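Local coordinates for copper homeostasis protein CutC (Streptococcus agalactiae, PDB 2BDQ) that is a putative copper homeostasis protein of the CutC family, probably cytoplasmic and possibly able to bind copper ions, at residues A32-K44 with V57-V69. Numbering follows the deposited sequence.
Sequences AVGGTTPSYGVIK and VAVMIRPRGGNFV
Arg62 and Thr37 join two loops of a TIM barrel. The loops follow strands 24-28 and 56-60, neighbours in the parallel barrel sheet, and helix 40-52 makes the crossover between them. Arg62 runs extended from CG to NE, and CG lies anti to the backbone N (chi1 -171°). This carries the guanidinium along the backbone of 33-35. Arg62 NH1 donates to Gly35 O at 3.2 Å, with that oxygen tilted 24° from the guanidinium plane. A weak second bond runs from NH1 to Val33 O. Gly65 CA lies over one guanidinium face, near its rim.

Thr37 meets the backbone of Arg62 twice. Thr37 N donates to Arg62 O at 3.1 Å, and Thr37 OG1 accepts from Arg62 N at 2.9 Å. Thr37 OG1 also lies 3.0 Å from Met60 O. The CE methyl of selenomethionine Met60 reaches Gly35 O at 3.5 Å. Between helix 40-52 and the barrel sheet, Ile43 CD1 packs on Val59 CG1, the two side chains crossing at about a right angle.

Further out, Ser39 N-caps the helix by accepting from Val42 N. Thr36 OG1 turns to Asp29 of the second subunit, so this loop also serves the dimer interface. A water bridges Val33 O and Gly66 N. On the guanidinium, Arg62 NH2 bonds Gly66 O in plane at 3.1 Å, on a carbonyl lone pair.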
loop_
_atom_site.group_PDB
_atom_site.type_symbol
_atom_site.label_atom_id
_atom_site.label_comp_id
_atom_site.label_asym_id
_atom_site.label_seq_id
_atom_site.Cartn_x
_atom_site.Cartn_y
_atom_site.Cartn_z
ATOM N N ALA A 32 -2.501 2.511 8.086
ATOM C CA ALA A 32 -2.129 1.972 9.384
ATOM C C ALA A 32 -0.696 2.361 9.740
ATOM O O ALA A 32 -0.344 2.450 10.916
ATOM C CB ALA A 32 -2.265 0.457 9.383
ATOM N N VAL A 33 0.131 2.599 8.728
ATOM C CA VAL A 33 1.519 2.956 8.982
ATOM C C VAL A 33 1.743 4.447 8.700
ATOM O O VAL A 33 2.874 4.941 8.702
ATOM C CB VAL A 33 2.471 2.062 8.131
ATOM C CG1 VAL A 33 2.491 2.520 6.678
ATOM C CG2 VAL A 33 3.853 2.075 8.726
ATOM N N GLY A 34 0.646 5.164 8.475
ATOM C CA GLY A 34 0.729 6.589 8.214
ATOM C C GLY A 34 0.558 6.955 6.751
ATOM O O GLY A 34 0.543 8.135 6.399
ATOM N N GLY A 35 0.456 5.943 5.895
ATOM C CA GLY A 35 0.265 6.197 4.478
ATOM C C GLY A 35 1.481 5.985 3.594
ATOM O O GLY A 35 2.561 6.500 3.879
ATOM N N THR A 36 1.311 5.219 2.525
ATOM C CA THR A 36 2.403 4.983 1.594
ATOM C C THR A 36 1.903 5.236 0.179
ATOM O O THR A 36 0.730 5.549 -0.040
ATOM C CB THR A 36 2.932 3.532 1.655
ATOM O OG1 THR A 36 1.887 2.621 1.297
ATOM C CG2 THR A 36 3.449 3.198 3.045
ATOM N N THR A 37 2.801 5.099 -0.782
ATOM C CA THR A 37 2.446 5.303 -2.168
ATOM C C THR A 37 1.511 4.185 -2.599
ATOM O O THR A 37 1.827 3.008 -2.422
ATOM C CB THR A 37 3.685 5.261 -3.059
ATOM O OG1 THR A 37 4.630 6.238 -2.604
ATOM C CG2 THR A 37 3.304 5.548 -4.506
ATOM N N PRO A 38 0.339 4.540 -3.152
ATOM C CA PRO A 38 -0.653 3.563 -3.615
ATOM C C PRO A 38 -0.198 2.891 -4.915
ATOM O O PRO A 38 0.750 3.345 -5.556
ATOM C CB PRO A 38 -1.915 4.411 -3.801
ATOM C CG PRO A 38 -1.359 5.745 -4.203
ATOM C CD PRO A 38 -0.175 5.918 -3.279
ATOM N N SER A 39 -0.868 1.808 -5.300
ATOM C CA SER A 39 -0.508 1.092 -6.517
ATOM C C SER A 39 -0.732 1.963 -7.756
ATOM O O SER A 39 -1.437 2.981 -7.700
ATOM C CB SER A 39 -1.330 -0.193 -6.640
ATOM O OG SER A 39 -2.676 0.092 -7.011
ATOM N N TYR A 40 -0.127 1.567 -8.872
ATOM C CA TYR A 40 -0.267 2.313 -10.120
ATOM C C TYR A 40 -1.735 2.373 -10.535
ATOM O O TYR A 40 -2.239 3.422 -10.918
ATOM C CB TYR A 40 0.549 1.643 -11.228
ATOM C CG TYR A 40 0.584 2.399 -12.542
ATOM C CD1 TYR A 40 1.616 3.288 -12.830
ATOM C CD2 TYR A 40 -0.385 2.179 -13.517
ATOM C CE1 TYR A 40 1.691 3.936 -14.072
ATOM C CE2 TYR A 40 -0.327 2.814 -14.756
ATOM C CZ TYR A 40 0.714 3.685 -15.029
ATOM O OH TYR A 40 0.792 4.288 -16.255
ATOM N N GLY A 41 -2.415 1.236 -10.456
ATOM C CA GLY A 41 -3.816 1.194 -10.830
ATOM C C GLY A 41 -4.673 2.146 -10.014
ATOM O O GLY A 41 -5.565 2.801 -10.555
ATOM N N VAL A 42 -4.416 2.218 -8.712
ATOM C CA VAL A 42 -5.175 3.104 -7.843
ATOM C C VAL A 42 -4.948 4.568 -8.219
ATOM O O VAL A 42 -5.891 5.350 -8.258
ATOM C CB VAL A 42 -4.796 2.883 -6.354
ATOM C CG1 VAL A 42 -5.258 4.067 -5.509
ATOM C CG2 VAL A 42 -5.452 1.615 -5.838
ATOM N N ILE A 43 -3.702 4.937 -8.499
ATOM C CA ILE A 43 -3.388 6.322 -8.864
ATOM C C ILE A 43 -4.085 6.728 -10.171
ATOM O O ILE A 43 -4.728 7.781 -10.252
ATOM C CB ILE A 43 -1.852 6.523 -9.013
ATOM C CG1 ILE A 43 -1.165 6.301 -7.659
ATOM C CG2 ILE A 43 -1.547 7.936 -9.505
ATOM C CD1 ILE A 43 0.361 6.338 -7.727
ATOM N N LYS A 44 -3.966 5.886 -11.189
ATOM C CA LYS A 44 -4.575 6.167 -12.484
ATOM C C LYS A 44 -6.094 6.303 -12.402
ATOM O O LYS A 44 -6.668 7.285 -12.884
ATOM C CB LYS A 44 -4.217 5.062 -13.475
ATOM C CG LYS A 44 -4.933 5.125 -14.821
ATOM C CD LYS A 44 -4.497 3.942 -15.686
ATOM C CE LYS A 44 -5.282 3.838 -16.984
ATOM N NZ LYS A 44 -5.105 5.045 -17.831
ATOM N N VAL A 57 -6.098 15.890 -6.615
ATOM C CA VAL A 57 -5.483 14.716 -6.012
ATOM C C VAL A 57 -4.012 14.890 -5.675
ATOM O O VAL A 57 -3.207 15.135 -6.558
ATOM C CB VAL A 57 -5.585 13.514 -6.964
ATOM C CG1 VAL A 57 -5.076 12.251 -6.274
ATOM C CG2 VAL A 57 -7.017 13.348 -7.432
ATOM N N ALA A 58 -3.665 14.747 -4.402
ATOM C CA ALA A 58 -2.274 14.855 -3.966
ATOM C C ALA A 58 -1.814 13.426 -3.676
ATOM O O ALA A 58 -2.340 12.771 -2.776
ATOM C CB ALA A 58 -2.176 15.713 -2.704
ATOM N N VAL A 59 -0.844 12.934 -4.440
ATOM C CA VAL A 59 -0.360 11.568 -4.265
ATOM C C VAL A 59 0.789 11.419 -3.276
ATOM O O VAL A 59 1.796 12.129 -3.351
ATOM C CB VAL A 59 0.065 10.956 -5.626
ATOM C CG1 VAL A 59 0.604 9.545 -5.430
ATOM C CG2 VAL A 59 -1.127 10.937 -6.566
HETATM N N MSE A 60 0.628 10.478 -2.350
HETATM C CA MSE A 60 1.645 10.200 -1.344
HETATM C C MSE A 60 2.857 9.502 -1.944
HETATM O O MSE A 60 2.734 8.507 -2.662
HETATM C CB MSE A 60 1.069 9.320 -0.225
HETATM C CG MSE A 60 0.934 10.024 1.114
HETATM SE SE MSE A 60 2.673 10.305 1.927
HETATM C CE MSE A 60 2.210 9.936 3.767
ATOM N N ILE A 61 4.033 10.041 -1.650
ATOM C CA ILE A 61 5.280 9.468 -2.124
ATOM C C ILE A 61 6.066 9.063 -0.877
ATOM O O ILE A 61 6.795 9.872 -0.295
ATOM C CB ILE A 61 6.122 10.485 -2.931
ATOM C CG1 ILE A 61 5.309 11.041 -4.103
ATOM C CG2 ILE A 61 7.409 9.820 -3.410
ATOM C CD1 ILE A 61 4.957 10.011 -5.167
ATOM N N ARG A 62 5.895 7.810 -0.464
ATOM C CA ARG A 62 6.573 7.257 0.703
ATOM C C ARG A 62 6.721 5.761 0.431
ATOM O O ARG A 62 5.731 5.041 0.352
ATOM C CB ARG A 62 5.729 7.510 1.950
ATOM C CG ARG A 62 6.405 7.173 3.266
ATOM C CD ARG A 62 5.496 7.596 4.406
ATOM N NE ARG A 62 6.030 7.271 5.721
ATOM C CZ ARG A 62 5.273 7.050 6.790
ATOM N NH1 ARG A 62 3.952 7.118 6.691
ATOM N NH2 ARG A 62 5.833 6.753 7.953
ATOM N N PRO A 63 7.968 5.279 0.295
ATOM C CA PRO A 63 8.343 3.886 0.014
ATOM C C PRO A 63 8.015 2.852 1.090
ATOM O O PRO A 63 8.072 1.651 0.835
ATOM C CB PRO A 63 9.841 3.991 -0.237
ATOM C CG PRO A 63 10.232 5.000 0.791
ATOM C CD PRO A 63 9.164 6.066 0.639
ATOM N N ARG A 64 7.682 3.323 2.287
ATOM C CA ARG A 64 7.328 2.452 3.400
ATOM C C ARG A 64 7.051 3.260 4.659
ATOM O O ARG A 64 7.160 4.489 4.663
ATOM C CB ARG A 64 8.440 1.440 3.664
ATOM C CG ARG A 64 9.830 2.040 3.726
ATOM C CD ARG A 64 10.373 2.077 5.143
ATOM N NE ARG A 64 11.737 2.603 5.176
ATOM C CZ ARG A 64 12.140 3.563 6.008
ATOM N NH1 ARG A 64 11.283 4.092 6.876
ATOM N NH2 ARG A 64 13.386 4.022 5.962
ATOM N N GLY A 65 6.683 2.566 5.727
ATOM C CA GLY A 65 6.406 3.240 6.979
ATOM C C GLY A 65 7.658 3.394 7.817
ATOM O O GLY A 65 8.755 3.017 7.401
ATOM N N GLY A 66 7.495 3.952 9.010
ATOM C CA GLY A 66 8.631 4.154 9.884
ATOM C C GLY A 66 9.312 5.472 9.575
ATOM O O GLY A 66 8.649 6.443 9.211
ATOM N N ASN A 67 10.633 5.483 9.725
ATOM C CA ASN A 67 11.507 6.635 9.478
ATOM C C ASN A 67 11.279 7.404 8.198
ATOM O O ASN A 67 10.607 6.942 7.289
ATOM C CB ASN A 67 12.973 6.187 9.422
ATOM C CG ASN A 67 13.654 6.244 10.754
ATOM O OD1 ASN A 67 14.819 5.850 10.876
ATOM N ND2 ASN A 67 12.949 6.739 11.767
ATOM N N PHE A 68 11.913 8.574 8.146
ATOM C CA PHE A 68 11.897 9.438 6.984
ATOM C C PHE A 68 13.359 9.573 6.536
ATOM O O PHE A 68 13.719 10.489 5.799
ATOM C CB PHE A 68 11.294 10.811 7.325
ATOM C CG PHE A 68 9.860 10.743 7.771
ATOM C CD1 PHE A 68 8.870 10.282 6.903
ATOM C CD2 PHE A 68 9.508 11.072 9.082
ATOM C CE1 PHE A 68 7.549 10.139 7.337
ATOM C CE2 PHE A 68 8.192 10.932 9.522
ATOM C CZ PHE A 68 7.209 10.464 8.653
ATOM N N VAL A 69 14.200 8.652 7.000
ATOM C CA VAL A 69 15.614 8.649 6.630
ATOM C C VAL A 69 15.733 7.511 5.632
ATOM O O VAL A 69 15.872 6.347 6.017
ATOM C CB VAL A 69 16.532 8.357 7.844
ATOM C CG1 VAL A 69 17.988 8.590 7.462
ATOM C CG2 VAL A 69 16.143 9.232 9.014
HETATM O O HOH W 1 5.097 4.637 10.327
#